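Local coordinates for protein malate oxidoreductase (Thermotoga maritima, PDB 1VL6) that probably catalyses the NAD-dependent oxidative decarboxylation of malate to pyruvate and carbon dioxide, at residues A178-L183 and K188-V193; T171-S176 and V208-D213; A310-T315 and H320-N325. All coordinates share one frame; numbering follows the deposited sequence.

Interaction 1: residues A178-L183 and K188-V193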
loop_
_atom_site.group_PDB
_atom_site.type_symbol
_atom_site.label_atom_id
_atom_site.label_comp_id
_atom_site.label_asym_id
_atom_site.label_seq_id
_atom_site.Cartn_x
_atom_site.Cartn_y
_atom_site.Cartn_z
ATOM N N ALA A 178 -34.326 3.259 8.945
ATOM C CA ALA A 178 -35.242 2.543 8.062
ATOM C C ALA A 178 -36.661 2.744 8.560
ATOM O O ALA A 178 -37.573 2.971 7.779
ATOM C CB ALA A 178 -34.886 1.054 8.046
ATOM N N PHE A 179 -36.842 2.637 9.876
ATOM C CA PHE A 179 -38.177 2.756 10.472
ATOM C C PHE A 179 -38.757 4.125 10.223
ATOM O O PHE A 179 -39.885 4.254 9.779
ATOM C CB PHE A 179 -38.123 2.530 11.957
ATOM C CG PHE A 179 -39.370 2.934 12.671
ATOM C CD1 PHE A 179 -40.469 2.107 12.699
ATOM C CD2 PHE A 179 -39.434 4.112 13.365
ATOM C CE1 PHE A 179 -41.595 2.449 13.406
ATOM C CE2 PHE A 179 -40.581 4.457 14.064
ATOM C CZ PHE A 179 -41.651 3.626 14.084
ATOM N N LEU A 180 -37.961 5.156 10.476
ATOM C CA LEU A 180 -38.438 6.539 10.214
ATOM C C LEU A 180 -38.901 6.764 8.794
ATOM O O LEU A 180 -39.941 7.387 8.566
ATOM C CB LEU A 180 -37.382 7.574 10.558
ATOM C CG LEU A 180 -37.105 7.641 12.065
ATOM C CD1 LEU A 180 -35.904 8.507 12.345
ATOM C CD2 LEU A 180 -38.296 8.149 12.844
ATOM N N ASN A 181 -38.140 6.271 7.828
ATOM C CA ASN A 181 -38.509 6.441 6.431
ATOM C C ASN A 181 -39.731 5.593 6.053
ATOM O O ASN A 181 -40.646 6.055 5.370
ATOM C CB ASN A 181 -37.306 6.181 5.550
ATOM C CG ASN A 181 -36.363 7.392 5.477
ATOM O OD1 ASN A 181 -36.665 8.494 5.958
ATOM N ND2 ASN A 181 -35.230 7.189 4.858
ATOM N N ALA A 182 -39.766 4.365 6.525
ATOM C CA ALA A 182 -40.937 3.547 6.282
ATOM C C ALA A 182 -42.207 4.221 6.850
ATOM O O ALA A 182 -43.251 4.247 6.218
ATOM C CB ALA A 182 -40.726 2.148 6.891
ATOM N N LEU A 183 -42.080 4.765 8.057
ATOM C CA LEU A 183 -43.176 5.441 8.732
ATOM C C LEU A 183 -43.701 6.627 7.914
ATOM O O LEU A 183 -44.890 6.798 7.778
ATOM C CB LEU A 183 -42.727 5.905 10.135
ATOM C CG LEU A 183 -43.808 6.568 10.972
ATOM C CD1 LEU A 183 -44.862 5.489 11.340
ATOM C CD2 LEU A 183 -43.282 7.275 12.209
ATOM N N LYS A 188 -48.438 7.456 8.793
ATOM C CA LYS A 188 -48.965 7.305 10.135
ATOM C C LYS A 188 -48.127 8.131 11.146
ATOM O O LYS A 188 -46.989 8.521 10.856
ATOM C CB LYS A 188 -48.899 5.832 10.533
ATOM C CG LYS A 188 -49.825 4.937 9.772
ATOM C CD LYS A 188 -49.559 3.474 9.992
ATOM C CE LYS A 188 -50.606 2.587 9.238
ATOM N NZ LYS A 188 -50.223 1.105 9.335
ATOM N N LYS A 189 -48.691 8.390 12.332
ATOM C CA LYS A 189 -48.021 9.210 13.384
ATOM C C LYS A 189 -47.220 8.318 14.333
ATOM O O LYS A 189 -47.712 7.310 14.790
ATOM C CB LYS A 189 -49.028 10.024 14.207
ATOM C CG LYS A 189 -49.981 10.856 13.376
ATOM C CD LYS A 189 -50.917 11.713 14.250
ATOM C CE LYS A 189 -51.218 13.058 13.571
ATOM N NZ LYS A 189 -52.132 13.916 14.376
ATOM N N ILE A 190 -46.004 8.704 14.651
ATOM C CA ILE A 190 -45.117 7.844 15.422
ATOM C C ILE A 190 -45.630 7.524 16.828
ATOM O O ILE A 190 -45.450 6.433 17.320
ATOM C CB ILE A 190 -43.684 8.454 15.500
ATOM C CG1 ILE A 190 -42.691 7.416 16.024
ATOM C CG2 ILE A 190 -43.682 9.651 16.398
ATOM C CD1 ILE A 190 -41.264 7.779 15.789
ATOM N N GLU A 191 -46.259 8.495 17.459
ATOM C CA GLU A 191 -46.862 8.270 18.761
ATOM C C GLU A 191 -48.130 7.365 18.675
ATOM O O GLU A 191 -48.664 6.999 19.713
ATOM C CB GLU A 191 -47.156 9.586 19.488
ATOM C CG GLU A 191 -48.310 10.417 18.941
ATOM C CD GLU A 191 -47.990 11.301 17.737
ATOM O OE1 GLU A 191 -46.846 11.277 17.186
ATOM O OE2 GLU A 191 -48.927 12.046 17.351
ATOM N N GLU A 192 -48.593 7.003 17.475
ATOM C CA GLU A 192 -49.804 6.161 17.369
ATOM C C GLU A 192 -49.591 4.751 16.868
ATOM O O GLU A 192 -50.441 3.935 17.066
ATOM C CB GLU A 192 -50.864 6.816 16.514
ATOM C CG GLU A 192 -51.203 8.230 16.989
ATOM C CD GLU A 192 -52.340 8.835 16.226
ATOM O OE1 GLU A 192 -52.657 8.322 15.130
ATOM O OE2 GLU A 192 -52.915 9.817 16.729
ATOM N N VAL A 193 -48.441 4.430 16.297
ATOM C CA VAL A 193 -48.227 3.090 15.747
ATOM C C VAL A 193 -47.866 2.027 16.771
ATOM O O VAL A 193 -47.163 2.326 17.748
ATOM C CB VAL A 193 -47.126 3.054 14.644
ATOM C CG1 VAL A 193 -47.622 3.749 13.442
ATOM C CG2 VAL A 193 -45.848 3.670 15.131
#
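In the NAD-binding domain, helix 166-186 leads through a loop into strand 194-198, and Leu183 near the helix end packs against Lys188, Ile190 and Val193 of that loop. No hydrogen bond crosses between the segments. Leu183 makes the broadest contact. Its CG lies anti to the backbone N (chi1 -177°), which sends both methyls out to the loop. Leu183 CD2 meets Ile190 CB at 3.5 Å, the two side chains crossing at about a right angle. Leu183 CD1 touches Val193 CG1 at 3.9 Å. Leu183 CD1 also lies 4.1 Å from Lys188 CB. One turn earlier, Phe179 presents its ring edge. Ile190 CD1 lies in the ring plane, 3.8 Å from Phe179 CE2. Val193 CG2 also sits at the edge, 4.3 Å from Phe179 CZ. Leu180 adds a looser touch, its CD2 lying 4.2 Å from Ile190 CD1. The loop has its own turn, with Glu192 N bonded to Lys189 O at 2.8 Å. Lys188 leads its extended chain away from the helix, and its NZ forms a salt bridge with Asp265. Phe266 of strand 266-269 touches Phe179, Leu183 and Val193, so the apolar cluster continues onto the central sheet. Helix 166-186 leading into strand 194-198, which runs parallel to its neighbours 218-223 and 266-269, is consistent with a Rossmann-type NAD-binding domain.

Interaction 2: residues T171-S176 and V208-D213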
loop_
_atom_site.group_PDB
_atom_site.type_symbol
_atom_site.label_atom_id
_atom_site.label_comp_id
_atom_site.label_asym_id
_atom_site.label_seq_id
_atom_site.Cartn_x
_atom_site.Cartn_y
_atom_site.Cartn_z
ATOM N N THR A 171 -26.891 -1.744 14.601
ATOM C CA THR A 171 -28.160 -2.270 14.159
ATOM C C THR A 171 -29.257 -1.357 14.562
ATOM O O THR A 171 -30.178 -1.135 13.792
ATOM C CB THR A 171 -28.446 -3.589 14.783
ATOM O OG1 THR A 171 -27.394 -4.497 14.496
ATOM C CG2 THR A 171 -29.700 -4.229 14.140
ATOM N N ALA A 172 -29.200 -0.840 15.788
ATOM C CA ALA A 172 -30.253 0.061 16.239
ATOM C C ALA A 172 -30.300 1.345 15.390
ATOM O O ALA A 172 -31.356 1.833 15.058
ATOM C CB ALA A 172 -30.062 0.395 17.702
ATOM N N VAL A 173 -29.141 1.873 15.018
ATOM C CA VAL A 173 -29.105 3.101 14.204
ATOM C C VAL A 173 -29.743 2.877 12.834
ATOM O O VAL A 173 -30.624 3.630 12.421
ATOM C CB VAL A 173 -27.683 3.622 14.048
ATOM C CG1 VAL A 173 -27.578 4.683 12.957
ATOM C CG2 VAL A 173 -27.230 4.194 15.352
ATOM N N VAL A 174 -29.330 1.824 12.158
ATOM C CA VAL A 174 -29.837 1.572 10.840
ATOM C C VAL A 174 -31.313 1.167 10.873
ATOM O O VAL A 174 -32.095 1.612 10.041
ATOM C CB VAL A 174 -29.007 0.508 10.129
ATOM C CG1 VAL A 174 -29.485 0.321 8.730
ATOM C CG2 VAL A 174 -27.590 0.944 10.066
ATOM N N VAL A 175 -31.716 0.355 11.833
ATOM C CA VAL A 175 -33.135 -0.042 11.925
ATOM C C VAL A 175 -33.997 1.210 12.144
ATOM O O VAL A 175 -35.027 1.372 11.526
ATOM C CB VAL A 175 -33.339 -1.000 13.066
ATOM C CG1 VAL A 175 -34.819 -1.191 13.387
ATOM C CG2 VAL A 175 -32.662 -2.367 12.773
ATOM N N SER A 176 -33.523 2.116 12.992
ATOM C CA SER A 176 -34.218 3.329 13.298
ATOM C C SER A 176 -34.364 4.202 12.075
ATOM O O SER A 176 -35.447 4.735 11.828
ATOM C CB SER A 176 -33.454 4.091 14.360
ATOM O OG SER A 176 -33.531 3.408 15.599
ATOM N N VAL A 208 -35.543 -1.551 20.725
ATOM C CA VAL A 208 -36.664 -1.125 21.560
ATOM C C VAL A 208 -36.389 0.249 22.151
ATOM O O VAL A 208 -37.218 1.142 22.079
ATOM C CB VAL A 208 -36.898 -2.128 22.682
ATOM C CG1 VAL A 208 -37.929 -1.585 23.719
ATOM C CG2 VAL A 208 -37.333 -3.453 22.098
ATOM N N LYS A 209 -35.224 0.416 22.745
ATOM C CA LYS A 209 -34.891 1.682 23.392
ATOM C C LYS A 209 -34.796 2.873 22.410
ATOM O O LYS A 209 -35.194 3.970 22.742
ATOM C CB LYS A 209 -33.578 1.540 24.186
ATOM C CG LYS A 209 -33.757 0.840 25.507
ATOM C CD LYS A 209 -32.464 0.785 26.251
ATOM C CE LYS A 209 -32.637 0.260 27.657
ATOM N NZ LYS A 209 -31.311 0.308 28.291
ATOM N N PHE A 210 -34.258 2.660 21.216
ATOM C CA PHE A 210 -34.221 3.728 20.216
ATOM C C PHE A 210 -35.604 4.110 19.791
ATOM O O PHE A 210 -35.867 5.300 19.662
ATOM C CB PHE A 210 -33.431 3.343 18.953
ATOM C CG PHE A 210 -31.967 3.650 19.019
ATOM C CD1 PHE A 210 -31.136 2.967 19.884
ATOM C CD2 PHE A 210 -31.415 4.619 18.214
ATOM C CE1 PHE A 210 -29.791 3.249 19.946
ATOM C CE2 PHE A 210 -30.084 4.880 18.264
ATOM C CZ PHE A 210 -29.269 4.200 19.134
ATOM N N LEU A 211 -36.475 3.127 19.536
ATOM C CA LEU A 211 -37.845 3.461 19.123
ATOM C C LEU A 211 -38.537 4.283 20.201
ATOM O O LEU A 211 -39.235 5.264 19.901
ATOM C CB LEU A 211 -38.668 2.220 18.789
ATOM C CG LEU A 211 -38.175 1.399 17.592
ATOM C CD1 LEU A 211 -38.900 0.053 17.524
ATOM C CD2 LEU A 211 -38.335 2.151 16.307
ATOM N N LEU A 212 -38.324 3.913 21.458
ATOM C CA LEU A 212 -38.938 4.693 22.524
ATOM C C LEU A 212 -38.386 6.094 22.538
ATOM O O LEU A 212 -39.146 6.994 22.554
ATOM C CB LEU A 212 -38.801 4.040 23.884
ATOM C CG LEU A 212 -39.524 2.683 24.034
ATOM C CD1 LEU A 212 -38.986 1.880 25.244
ATOM C CD2 LEU A 212 -41.050 2.790 24.092
ATOM N N ASP A 213 -37.081 6.269 22.499
ATOM C CA ASP A 213 -36.468 7.593 22.374
ATOM C C ASP A 213 -37.032 8.395 21.235
ATOM O O ASP A 213 -37.149 9.603 21.354
ATOM C CB ASP A 213 -35.007 7.493 21.993
ATOM C CG ASP A 213 -34.118 7.428 23.127
ATOM O OD1 ASP A 213 -34.615 7.445 24.279
ATOM O OD2 ASP A 213 -32.873 7.331 22.935
#
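Phe210 on helix 202-214 meets Ala172, Val173 and Ser176 on helix 166-186. The axes of segments 171-176 and 208-213 approach to 9.6 Å and cross at -47°. The aromatic contact comes first. Ala172 CB stands over one face of the Phe210 ring, 3.8 Å from its centroid and 24° off the ring normal, a CH-pi contact. Ala172 CB is offset toward the rim, 3.5 Å from Phe210 CD1. Apolar packing adds Val173, whose CG2 approaches Phe210 CE2 obliquely at 4.1 Å. The hydrogen bonding stays within one helix. Ser176 OG donates to Ala172 O at 2.7 Å, one turn back. Ala172 O also takes the helical bond from Ser176 N at 3.0 Å, and the two donors reach it from opposite faces of its plane. With OG anti to the carbonyl carbon (chi1 -70°), the serine hydroxyl folds back along its own helix. Ser176 OG rests 3.4 Å from Phe210 CB, so a hydroxyl lies in the helix interface beside the aromatic side chain. Were Phe210 replaced by an alanine, the Ala172 methyl would probably lose its ring face and a gap open beside Val173. Helix 346-358 also packs here, Val353 touching both Val173 and Ser176. The chemistry implies a buried helix-helix seam joined by apolar surface, its one buried hydroxyl satisfied by its own helix and not by the partner.

Interaction 3: residues A310-T315 and H320-N325; sequences AFIVAT and HPNQVN
Val313 O accepts two bonds, from Asn322 ND2 at 3.0 Å and from water 1 at 2.9 Å. It belongs to strand 312-315, outermost within this chain in the sheet of the Rossmann-type NAD-binding domain. The chain leaves this strand, turns back and runs beside its end. Thr315 N donates to Asn322 O at 3.2 Å, and Val324 N donates to Thr315 O at 2.8 Å. Thr315 thus bonds to the residues on both sides of Gln323, the pattern of a single parallel bridge. Gln323 CA adds a CA-H...O contact to Thr315 O. Apolar contact is slight: Ala314 CB meets Val324 CG2 at 3.9 Å. Pro321 O accepts from water 1 and, less certainly, from water 2, which has more acceptors nearby than protons. Water 1 links it to Val313 O, and water 2 lies beside Thr315 OG1, which also bonds to Arg317 N. Asn322 uses its other bonds on the 364-367 region, OD1 accepting from Ile367 N and ND2 donating to Pro364 O. Gln323 packs on Arg37 of the second subunit. The Asn322 CG is anti to the carbonyl carbon (chi1 -65°), which brings ND2 to Val313 O, and Val313 O lies only 5° out of the amide plane.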
loop_
_atom_site.group_PDB
_atom_site.type_symbol
_atom_site.label_atom_id
_atom_site.label_comp_id
_atom_site.label_asym_id
_atom_site.label_seq_id
_atom_site.Cartn_x
_atom_site.Cartn_y
_atom_site.Cartn_z
ATOM N N ALA A 310 -47.857 -7.334 2.440
ATOM C CA ALA A 310 -46.931 -6.392 3.060
ATOM C C ALA A 310 -46.776 -5.145 2.212
ATOM O O ALA A 310 -46.603 -5.230 1.019
ATOM C CB ALA A 310 -45.554 -7.041 3.278
ATOM N N PHE A 311 -46.822 -3.974 2.827
ATOM C CA PHE A 311 -46.600 -2.701 2.077
ATOM C C PHE A 311 -45.139 -2.451 1.871
ATOM O O PHE A 311 -44.776 -1.933 0.849
ATOM C CB PHE A 311 -47.169 -1.532 2.864
ATOM C CG PHE A 311 -46.831 -0.194 2.330
ATOM C CD1 PHE A 311 -47.133 0.143 1.026
ATOM C CD2 PHE A 311 -46.287 0.781 3.175
ATOM C CE1 PHE A 311 -46.841 1.416 0.536
ATOM C CE2 PHE A 311 -46.028 2.040 2.723
ATOM C CZ PHE A 311 -46.304 2.365 1.389
ATOM N N ILE A 312 -44.299 -2.777 2.859
ATOM C CA ILE A 312 -42.816 -2.613 2.754
ATOM C C ILE A 312 -42.130 -3.780 3.458
ATOM O O ILE A 312 -42.517 -4.176 4.593
ATOM C CB ILE A 312 -42.341 -1.325 3.424
ATOM C CG1 ILE A 312 -42.715 -0.114 2.594
ATOM C CG2 ILE A 312 -40.819 -1.347 3.637
ATOM C CD1 ILE A 312 -42.622 1.214 3.372
ATOM N N VAL A 313 -41.105 -4.306 2.804
ATOM C CA VAL A 313 -40.404 -5.436 3.357
ATOM C C VAL A 313 -38.910 -5.116 3.342
ATOM O O VAL A 313 -38.354 -4.590 2.349
ATOM C CB VAL A 313 -40.701 -6.699 2.525
ATOM C CG1 VAL A 313 -39.921 -7.875 3.041
ATOM C CG2 VAL A 313 -42.149 -6.994 2.544
ATOM N N ALA A 314 -38.262 -5.418 4.450
ATOM C CA ALA A 314 -36.841 -5.204 4.553
ATOM C C ALA A 314 -36.202 -6.416 5.182
ATOM O O ALA A 314 -36.823 -7.089 5.989
ATOM C CB ALA A 314 -36.551 -3.945 5.402
ATOM N N THR A 315 -34.951 -6.691 4.809
ATOM C CA THR A 315 -34.191 -7.770 5.463
ATOM C C THR A 315 -32.760 -7.391 5.656
ATOM O O THR A 315 -32.332 -6.292 5.313
ATOM C CB THR A 315 -34.189 -9.081 4.700
ATOM O OG1 THR A 315 -33.107 -9.061 3.765
ATOM C CG2 THR A 315 -35.442 -9.274 3.932
ATOM N N HIS A 320 -31.944 -8.820 -1.491
ATOM C CA HIS A 320 -33.268 -8.216 -1.624
ATOM C C HIS A 320 -33.185 -6.720 -1.455
ATOM O O HIS A 320 -32.217 -6.193 -0.905
ATOM C CB HIS A 320 -34.218 -8.741 -0.528
ATOM C CG HIS A 320 -34.356 -10.236 -0.503
ATOM N ND1 HIS A 320 -35.121 -10.929 -1.415
ATOM C CD2 HIS A 320 -33.846 -11.163 0.336
ATOM C CE1 HIS A 320 -35.046 -12.221 -1.163
ATOM N NE2 HIS A 320 -34.299 -12.389 -0.090
ATOM N N PRO A 321 -34.191 -6.000 -1.903
ATOM C CA PRO A 321 -34.235 -4.577 -1.638
ATOM C C PRO A 321 -34.281 -4.310 -0.147
ATOM O O PRO A 321 -34.564 -5.228 0.641
ATOM C CB PRO A 321 -35.551 -4.135 -2.285
ATOM C CG PRO A 321 -35.891 -5.192 -3.238
ATOM C CD PRO A 321 -35.322 -6.448 -2.721
ATOM N N ASN A 322 -34.014 -3.059 0.218
ATOM C CA ASN A 322 -34.194 -2.594 1.577
ATOM C C ASN A 322 -33.376 -3.423 2.558
ATOM O O ASN A 322 -33.875 -3.956 3.560
ATOM C CB ASN A 322 -35.687 -2.598 1.957
ATOM C CG ASN A 322 -36.515 -1.618 1.140
ATOM O OD1 ASN A 322 -36.046 -0.533 0.788
ATOM N ND2 ASN A 322 -37.796 -1.967 0.902
ATOM N N GLN A 323 -32.104 -3.534 2.253
ATOM C CA GLN A 323 -31.197 -4.188 3.154
ATOM C C GLN A 323 -30.849 -3.278 4.347
ATOM O O GLN A 323 -30.141 -2.291 4.210
ATOM C CB GLN A 323 -29.927 -4.599 2.438
ATOM C CG GLN A 323 -28.942 -5.150 3.419
ATOM C CD GLN A 323 -27.678 -5.676 2.795
ATOM O OE1 GLN A 323 -27.309 -5.298 1.684
ATOM N NE2 GLN A 323 -27.003 -6.558 3.526
ATOM N N VAL A 324 -31.338 -3.631 5.520
ATOM C CA VAL A 324 -30.956 -2.953 6.753
ATOM C C VAL A 324 -29.625 -3.529 7.217
ATOM O O VAL A 324 -29.567 -4.620 7.698
ATOM C CB VAL A 324 -32.029 -3.220 7.793
ATOM C CG1 VAL A 324 -31.695 -2.573 9.158
ATOM C CG2 VAL A 324 -33.343 -2.689 7.228
ATOM N N ASN A 325 -28.537 -2.844 6.979
ATOM C CA ASN A 325 -27.257 -3.401 7.369
ATOM C C ASN A 325 -26.286 -2.408 8.014
ATOM O O ASN A 325 -26.216 -1.256 7.639
ATOM C CB ASN A 325 -26.587 -4.189 6.259
ATOM C CG ASN A 325 -25.788 -3.352 5.398
ATOM O OD1 ASN A 325 -26.296 -2.366 4.942
ATOM N ND2 ASN A 325 -24.521 -3.709 5.171
HETATM O O HOH W 1 -36.798 -6.518 0.830
HETATM O O HOH W 2 -32.806 -6.762 2.108
#

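In the fold
Interactions 1 and 2 share helix 166-186. Interaction 2 is fully buried and joins this helix to helix 202-214. Interaction 1 is partly buried and joins its later turns to the loop before strand 194-198. The two touch where Phe179 meets Leu211. Both are mainly apolar, and neither has a hydrogen bond between its segments. Interaction 3 is also buried, but lies at the strand 312-315 end of the sheet. Its chemistry is polar, with backbone bonds, an asparagine amide and waters. It still meets the same helix: Val324 packs on Val174 and Val175, and Ile312 on Ala182. Helix 166-186 therefore connects all three contacts.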